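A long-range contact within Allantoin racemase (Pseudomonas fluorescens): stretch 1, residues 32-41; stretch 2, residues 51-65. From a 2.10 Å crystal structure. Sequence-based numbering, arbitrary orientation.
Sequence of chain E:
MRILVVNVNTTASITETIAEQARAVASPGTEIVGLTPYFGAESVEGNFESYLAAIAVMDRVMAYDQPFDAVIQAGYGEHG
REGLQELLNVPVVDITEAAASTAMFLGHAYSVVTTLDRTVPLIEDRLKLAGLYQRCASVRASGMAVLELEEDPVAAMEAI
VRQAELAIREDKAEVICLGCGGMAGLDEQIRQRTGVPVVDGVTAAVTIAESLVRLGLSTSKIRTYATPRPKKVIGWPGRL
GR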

ATOM      1  N   ILE E  32      22.515  30.239  14.032  1.00 14.65           N
ATOM      2  CA  ILE E  32      22.158  29.823  12.687  1.00 17.62           C
ATOM      3  C   ILE E  32      23.213  30.287  11.692  1.00 17.50           C
ATOM      4  O   ILE E  32      23.563  31.461  11.642  1.00 18.70           O
ATOM      5  CB  ILE E  32      20.803  30.426  12.252  1.00 20.63           C
ATOM      6  CG1 ILE E  32      19.671  29.941  13.165  1.00 18.60           C
ATOM      7  CG2 ILE E  32      20.511  30.069  10.806  1.00 16.75           C
ATOM      8  CD1 ILE E  32      19.483  28.418  13.173  1.00 13.75           C
ATOM      9  N   VAL E  33      23.738  29.361  10.901  1.00 19.34           N
ATOM     10  CA  VAL E  33      24.618  29.754   9.813  1.00 18.32           C
ATOM     11  C   VAL E  33      24.039  29.375   8.465  1.00 15.13           C
ATOM     12  O   VAL E  33      23.944  28.201   8.121  1.00 15.88           O
ATOM     13  CB  VAL E  33      25.996  29.136   9.966  1.00 19.17           C
ATOM     14  CG1 VAL E  33      26.874  29.560   8.811  1.00 17.69           C
ATOM     15  CG2 VAL E  33      26.596  29.557  11.304  1.00 18.14           C
ATOM     16  N   GLY E  34      23.653  30.380   7.696  1.00 16.73           N
ATOM     17  CA  GLY E  34      23.094  30.146   6.378  1.00 15.68           C
ATOM     18  C   GLY E  34      24.165  29.962   5.329  1.00 18.95           C
ATOM     19  O   GLY E  34      25.061  30.798   5.197  1.00 18.31           O
ATOM     20  N   LEU E  35      24.085  28.865   4.580  1.00 16.91           N
ATOM     21  CA  LEU E  35      25.079  28.590   3.543  1.00 12.09           C
ATOM     22  C   LEU E  35      24.453  28.520   2.160  1.00 14.42           C
ATOM     23  O   LEU E  35      23.371  27.956   1.977  1.00 17.89           O
ATOM     24  CB  LEU E  35      25.826  27.293   3.845  1.00 13.29           C
ATOM     25  CG  LEU E  35      26.585  27.229   5.166  1.00 19.64           C
ATOM     26  CD1 LEU E  35      27.251  25.882   5.285  1.00 14.67           C
ATOM     27  CD2 LEU E  35      27.624  28.368   5.234  1.00 14.39           C
ATOM     28  N   THR E  36      25.148  29.100   1.187  1.00 16.12           N
ATOM     29  CA  THR E  36      24.767  29.001  -0.216  1.00 16.43           C
ATOM     30  C   THR E  36      25.784  28.099  -0.901  1.00 18.24           C
ATOM     31  O   THR E  36      26.985  28.305  -0.745  1.00 21.24           O
ATOM     32  CB  THR E  36      24.762  30.388  -0.888  1.00 22.13           C
ATOM     33  OG1 THR E  36      23.899  31.274  -0.154  1.00 18.41           O
ATOM     34  CG2 THR E  36      24.276  30.284  -2.335  1.00 20.08           C
ATOM     35  N   PRO E  37      25.317  27.077  -1.641  1.00 18.29           N
ATOM     36  CA  PRO E  37      26.259  26.162  -2.308  1.00 16.47           C
ATOM     37  C   PRO E  37      27.166  26.897  -3.287  1.00 19.03           C
ATOM     38  O   PRO E  37      26.762  27.949  -3.776  1.00 18.57           O
ATOM     39  CB  PRO E  37      25.335  25.214  -3.089  1.00 15.89           C
ATOM     40  CG  PRO E  37      24.028  25.260  -2.345  1.00 18.19           C
ATOM     41  CD  PRO E  37      23.914  26.688  -1.861  1.00 16.27           C
ATOM     42  N   TYR E  38      28.345  26.352  -3.581  1.00 16.61           N
ATOM     43  CA  TYR E  38      29.296  27.026  -4.464  1.00 20.74           C
ATOM     44  C   TYR E  38      28.887  26.891  -5.925  1.00 23.18           C
ATOM     45  O   TYR E  38      29.393  27.613  -6.789  1.00 23.82           O
ATOM     46  CB  TYR E  38      30.701  26.450  -4.291  1.00 16.96           C
ATOM     47  CG  TYR E  38      31.317  26.684  -2.938  1.00 18.57           C
ATOM     48  CD1 TYR E  38      32.086  25.698  -2.338  1.00 22.01           C
ATOM     49  CD2 TYR E  38      31.144  27.887  -2.264  1.00 19.82           C
ATOM     50  CE1 TYR E  38      32.662  25.893  -1.106  1.00 23.32           C
ATOM     51  CE2 TYR E  38      31.718  28.093  -1.016  1.00 16.90           C
ATOM     52  CZ  TYR E  38      32.476  27.091  -0.449  1.00 20.91           C
ATOM     53  OH  TYR E  38      33.056  27.264   0.785  1.00 26.10           O
ATOM     54  N   PHE E  39      27.991  25.947  -6.208  1.00 20.95           N
ATOM     55  CA  PHE E  39      27.468  25.784  -7.564  1.00 20.30           C
ATOM     56  C   PHE E  39      26.033  25.262  -7.557  1.00 20.88           C
ATOM     57  O   PHE E  39      25.456  25.004  -6.488  1.00 19.08           O
ATOM     58  CB  PHE E  39      28.372  24.887  -8.407  1.00 22.71           C
ATOM     59  CG  PHE E  39      28.490  23.488  -7.892  1.00 20.05           C
ATOM     60  CD1 PHE E  39      29.409  23.173  -6.901  1.00 19.23           C
ATOM     61  CD2 PHE E  39      27.684  22.480  -8.412  1.00 22.03           C
ATOM     62  CE1 PHE E  39      29.525  21.874  -6.428  1.00 19.46           C
ATOM     63  CE2 PHE E  39      27.790  21.174  -7.952  1.00 23.35           C
ATOM     64  CZ  PHE E  39      28.712  20.871  -6.955  1.00 19.23           C
ATOM     65  N   GLY E  40      25.458  25.130  -8.750  1.00 18.58           N
ATOM     66  CA  GLY E  40      24.075  24.706  -8.901  1.00 17.70           C
ATOM     67  C   GLY E  40      23.199  25.747  -9.576  1.00 20.49           C
ATOM     68  O   GLY E  40      23.695  26.783 -10.031  1.00 21.79           O
ATOM     69  N   ALA E  41      21.901  25.459  -9.677  1.00 16.50           N
ATOM     70  CA  ALA E  41      20.957  26.360 -10.331  1.00 18.82           C
ATOM     71  C   ALA E  41      20.489  27.460  -9.368  1.00 18.09           C
ATOM     72  O   ALA E  41      20.505  27.275  -8.148  1.00 14.08           O
ATOM     73  CB  ALA E  41      19.769  25.577 -10.886  1.00 22.75           C
ATOM     74  N   TYR E  51      19.235  16.926  -8.524  1.00 10.65           N
ATOM     75  CA  TYR E  51      20.434  16.095  -8.404  1.00 14.29           C
ATOM     76  C   TYR E  51      21.682  16.961  -8.322  1.00 12.84           C
ATOM     77  O   TYR E  51      22.623  16.673  -7.573  1.00 10.75           O
ATOM     78  CB  TYR E  51      20.529  15.133  -9.584  1.00 12.78           C
ATOM     79  CG  TYR E  51      19.705  13.876  -9.407  1.00 13.40           C
ATOM     80  CD1 TYR E  51      19.862  13.073  -8.282  1.00 14.97           C
ATOM     81  CD2 TYR E  51      18.754  13.509 -10.347  1.00 13.41           C
ATOM     82  CE1 TYR E  51      19.114  11.919  -8.113  1.00 13.78           C
ATOM     83  CE2 TYR E  51      17.986  12.350 -10.187  1.00 14.48           C
ATOM     84  CZ  TYR E  51      18.174  11.564  -9.066  1.00 17.32           C
ATOM     85  OH  TYR E  51      17.427  10.419  -8.898  1.00 18.67           O
ATOM     86  N   LEU E  52      21.680  18.032  -9.105  1.00 13.18           N
ATOM     87  CA  LEU E  52      22.757  19.004  -9.042  1.00 10.23           C
ATOM     88  C   LEU E  52      22.815  19.639  -7.668  1.00  9.59           C
ATOM     89  O   LEU E  52      23.880  19.783  -7.078  1.00 13.09           O
ATOM     90  CB  LEU E  52      22.546  20.068 -10.116  1.00 13.69           C
ATOM     91  CG  LEU E  52      23.620  21.154 -10.188  1.00 18.78           C
ATOM     92  CD1 LEU E  52      24.996  20.527 -10.286  1.00 15.65           C
ATOM     93  CD2 LEU E  52      23.320  22.066 -11.382  1.00 16.39           C
ATOM     94  N   ALA E  53      21.663  20.022  -7.142  1.00  9.56           N
ATOM     95  CA  ALA E  53      21.653  20.613  -5.815  1.00 11.06           C
ATOM     96  C   ALA E  53      22.134  19.621  -4.743  1.00 12.04           C
ATOM     97  O   ALA E  53      22.838  20.007  -3.808  1.00 10.45           O
ATOM     98  CB  ALA E  53      20.258  21.137  -5.488  1.00 12.04           C
ATOM     99  N   ALA E  54      21.789  18.337  -4.888  1.00 11.12           N
ATOM    100  CA  ALA E  54      22.214  17.340  -3.897  1.00 12.76           C
ATOM    101  C   ALA E  54      23.718  17.368  -3.673  1.00 10.85           C
ATOM    102  O   ALA E  54      24.187  17.451  -2.542  1.00 12.34           O
ATOM    103  CB  ALA E  54      21.785  15.921  -4.323  1.00 11.86           C
ATOM    104  N   ILE E  55      24.462  17.307  -4.766  1.00 10.98           N
ATOM    105  CA  ILE E  55      25.922  17.285  -4.709  1.00 13.58           C
ATOM    106  C   ILE E  55      26.474  18.616  -4.253  1.00 14.28           C
ATOM    107  O   ILE E  55      27.431  18.674  -3.487  1.00 15.85           O
ATOM    108  CB  ILE E  55      26.534  16.948  -6.090  1.00 16.73           C
ATOM    109  CG1 ILE E  55      26.186  15.521  -6.463  1.00 18.03           C
ATOM    110  CG2 ILE E  55      28.049  17.054  -6.042  1.00 25.87           C
ATOM    111  CD1 ILE E  55      26.529  14.582  -5.335  1.00 20.76           C
ATOM    112  N   ALA E  56      25.873  19.685  -4.761  1.00 15.15           N
ATOM    113  CA  ALA E  56      26.276  21.038  -4.392  1.00 12.97           C
ATOM    114  C   ALA E  56      26.172  21.252  -2.893  1.00 14.35           C
ATOM    115  O   ALA E  56      27.087  21.798  -2.280  1.00 13.83           O
ATOM    116  CB  ALA E  56      25.427  22.057  -5.135  1.00 12.23           C
ATOM    117  N   VAL E  57      25.053  20.821  -2.309  1.00 14.76           N
ATOM    118  CA  VAL E  57      24.820  20.994  -0.877  1.00 13.83           C
ATOM    119  C   VAL E  57      25.824  20.180  -0.071  1.00 14.22           C
ATOM    120  O   VAL E  57      26.418  20.669   0.891  1.00 14.13           O
ATOM    121  CB  VAL E  57      23.355  20.613  -0.493  1.00 15.74           C
ATOM    122  CG1 VAL E  57      23.204  20.453   1.018  1.00 13.06           C
ATOM    123  CG2 VAL E  57      22.367  21.662  -1.031  1.00 12.86           C
ATOM    124  N   MET E  58      26.010  18.928  -0.474  1.00 13.28           N
ATOM    125  CA  MET E  58      26.992  18.058   0.168  1.00 12.79           C
ATOM    126  C   MET E  58      28.388  18.673   0.117  1.00 13.47           C
ATOM    127  O   MET E  58      29.102  18.734   1.121  1.00 14.93           O
ATOM    128  CB  MET E  58      26.986  16.675  -0.500  1.00 14.48           C
ATOM    129  CG  MET E  58      25.826  15.778  -0.087  1.00 13.81           C
ATOM    130  SD  MET E  58      25.919  14.147  -0.871  1.00 16.50           S
ATOM    131  CE  MET E  58      24.591  14.341  -2.044  1.00 14.56           C
ATOM    132  N   ASP E  59      28.747  19.155  -1.063  1.00 14.14           N
ATOM    133  CA  ASP E  59      30.005  19.868  -1.272  1.00 17.58           C
ATOM    134  C   ASP E  59      30.157  21.068  -0.319  1.00 14.64           C
ATOM    135  O   ASP E  59      31.177  21.231   0.362  1.00 12.67           O
ATOM    136  CB  ASP E  59      30.072  20.325  -2.738  1.00 15.88           C
ATOM    137  CG  ASP E  59      31.334  21.123  -3.054  1.00 21.85           C
ATOM    138  OD1 ASP E  59      31.243  22.341  -3.354  1.00 17.99           O
ATOM    139  OD2 ASP E  59      32.416  20.510  -3.022  1.00 13.53           O
ATOM    140  N   ARG E  60      29.112  21.884  -0.244  1.00 17.40           N
ATOM    141  CA  ARG E  60      29.131  23.112   0.559  1.00 14.39           C
ATOM    142  C   ARG E  60      29.301  22.824   2.042  1.00 14.43           C
ATOM    143  O   ARG E  60      30.006  23.532   2.761  1.00 13.26           O
ATOM    144  CB  ARG E  60      27.844  23.907   0.333  1.00 15.21           C
ATOM    145  CG  ARG E  60      27.860  25.341   0.864  1.00 14.43           C
ATOM    146  CD  ARG E  60      29.071  26.128   0.375  1.00 17.31           C
ATOM    147  NE  ARG E  60      29.401  27.281   1.219  1.00 18.50           N
ATOM    148  CZ  ARG E  60      30.142  27.244   2.325  1.00 18.06           C
ATOM    149  NH1 ARG E  60      30.627  26.097   2.783  1.00 15.10           N
ATOM    150  NH2 ARG E  60      30.382  28.366   2.985  1.00 19.65           N
ATOM    151  N   VAL E  61      28.619  21.788   2.503  1.00 15.32           N
ATOM    152  CA  VAL E  61      28.667  21.413   3.904  1.00 13.28           C
ATOM    153  C   VAL E  61      30.032  20.827   4.270  1.00 14.84           C
ATOM    154  O   VAL E  61      30.585  21.125   5.333  1.00 14.91           O
ATOM    155  CB  VAL E  61      27.510  20.442   4.245  1.00 13.48           C
ATOM    156  CG1 VAL E  61      27.686  19.847   5.645  1.00 12.95           C
ATOM    157  CG2 VAL E  61      26.156  21.171   4.080  1.00  9.91           C
ATOM    158  N   MET E  62      30.558  19.988   3.389  1.00 13.48           N
ATOM    159  CA  MET E  62      31.885  19.399   3.595  1.00 19.10           C
ATOM    160  C   MET E  62      32.985  20.463   3.571  1.00 17.25           C
ATOM    161  O   MET E  62      33.997  20.339   4.254  1.00 22.98           O
ATOM    162  CB  MET E  62      32.171  18.315   2.550  1.00 11.54           C
ATOM    163  CG  MET E  62      31.317  17.046   2.701  1.00 19.31           C
ATOM    164  SD  MET E  62      31.329  16.329   4.359  1.00 27.39           S
ATOM    165  CE  MET E  62      29.798  16.946   4.960  1.00 14.68           C
ATOM    166  N   ALA E  63      32.796  21.487   2.753  1.00 18.28           N
ATOM    167  CA  ALA E  63      33.721  22.623   2.710  1.00 19.59           C
ATOM    168  C   ALA E  63      33.678  23.519   3.948  1.00 22.63           C
ATOM    169  O   ALA E  63      34.585  24.321   4.154  1.00 28.15           O
ATOM    170  CB  ALA E  63      33.478  23.453   1.456  1.00 21.04           C
ATOM    171  N   TYR E  64      32.617  23.417   4.748  1.00 23.72           N
ATOM    172  CA  TYR E  64      32.493  24.236   5.960  1.00 22.42           C
ATOM    173  C   TYR E  64      33.485  23.777   7.027  1.00 24.37           C
ATOM    174  O   TYR E  64      33.410  22.632   7.496  1.00 21.76           O
ATOM    175  CB  TYR E  64      31.070  24.217   6.514  1.00 19.75           C
ATOM    176  CG  TYR E  64      30.827  25.229   7.607  1.00 20.93           C
ATOM    177  CD1 TYR E  64      30.620  26.574   7.300  1.00 20.46           C
ATOM    178  CD2 TYR E  64      30.832  24.857   8.941  1.00 17.81           C
ATOM    179  CE1 TYR E  64      30.392  27.508   8.297  1.00 18.93           C
ATOM    180  CE2 TYR E  64      30.609  25.786   9.948  1.00 20.06           C
ATOM    181  CZ  TYR E  64      30.391  27.109   9.613  1.00 19.89           C
ATOM    182  OH  TYR E  64      30.167  28.036  10.597  1.00 20.29           O
ATOM    183  N   ASP E  65      34.370  24.682   7.440  1.00 28.12           N
ATOM    184  CA  ASP E  65      35.487  24.354   8.340  1.00 28.21           C
ATOM    185  C   ASP E  65      35.314  24.614   9.841  1.00 27.33           C
ATOM    186  O   ASP E  65      36.158  24.217  10.642  1.00 30.18           O
ATOM    187  CB  ASP E  65      36.783  24.999   7.825  1.00 29.60           C
ATOM    188  CG  ASP E  65      37.320  24.302   6.590  1.00 38.37           C
ATOM    189  OD1 ASP E  65      37.963  24.969   5.746  1.00 51.69           O
ATOM    190  OD2 ASP E  65      37.089  23.080   6.462  1.00 39.01           O
TER
HETATM  191  O   HOH W   1      28.787  23.754  -3.288  1.00 12.20           O

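Residues 32-41 run as a strand (32-35), a loop (36-39) and a second short piece of strand (40-41) along one side of the helix that begins before Tyr51. The contact buries 760 Å², both sides summed. It is mainly a matter of fit, with one water as a polar link.

Ala56 sits at the low point of the helix surface. Its small side chain leaves a hollow that the loop fills. The Phe39 ring lies over it, with Ala56 CB 3.9 Å from the ring centroid, close to the ring normal. Leu52, Ile55 and Asp59 line the edge of the same ring; Phe39 CE2 is 3.7 Å from Leu52 CD1. Pro37 closes in as well, with its CB 3.8 Å from Ala56 CB. The carbonyl Phe39 O comes to 3.2 Å from Ala56 CB, so there is little room for anything larger than a methyl.

Gly40 passes close to Leu52, its CA 3.7 Å from Leu52 CD2. The backbone angles of Gly40 call for glycine: a CB would be jammed against Phe39 O.

Arg60 is the main bump on the helix. Its CG lies 3.6 Å from Pro37 CA, and its CD packs over one face of the Tyr38 ring, 3.6 Å from the centroid. The guanidinium is held between Leu35 CD2 on one face and Tyr38 OH on the other. Thr36 O lies near its plane, 3.3 Å from Arg60 NE. At the ring edge, Tyr38 CE1 meets Ala63 CB at 3.6 Å.

Farther along, Leu35 and Val33 point toward stretch 2 and pack on Tyr64. Leu35 CD1 is 4.0 Å from Tyr64 CD1.

One water joins the stretches. It accepts from Tyr38 N (2.7 Å to the water O) and donates to Ala56 O and Asp59 OD1 (each 2.8 Å from the water O).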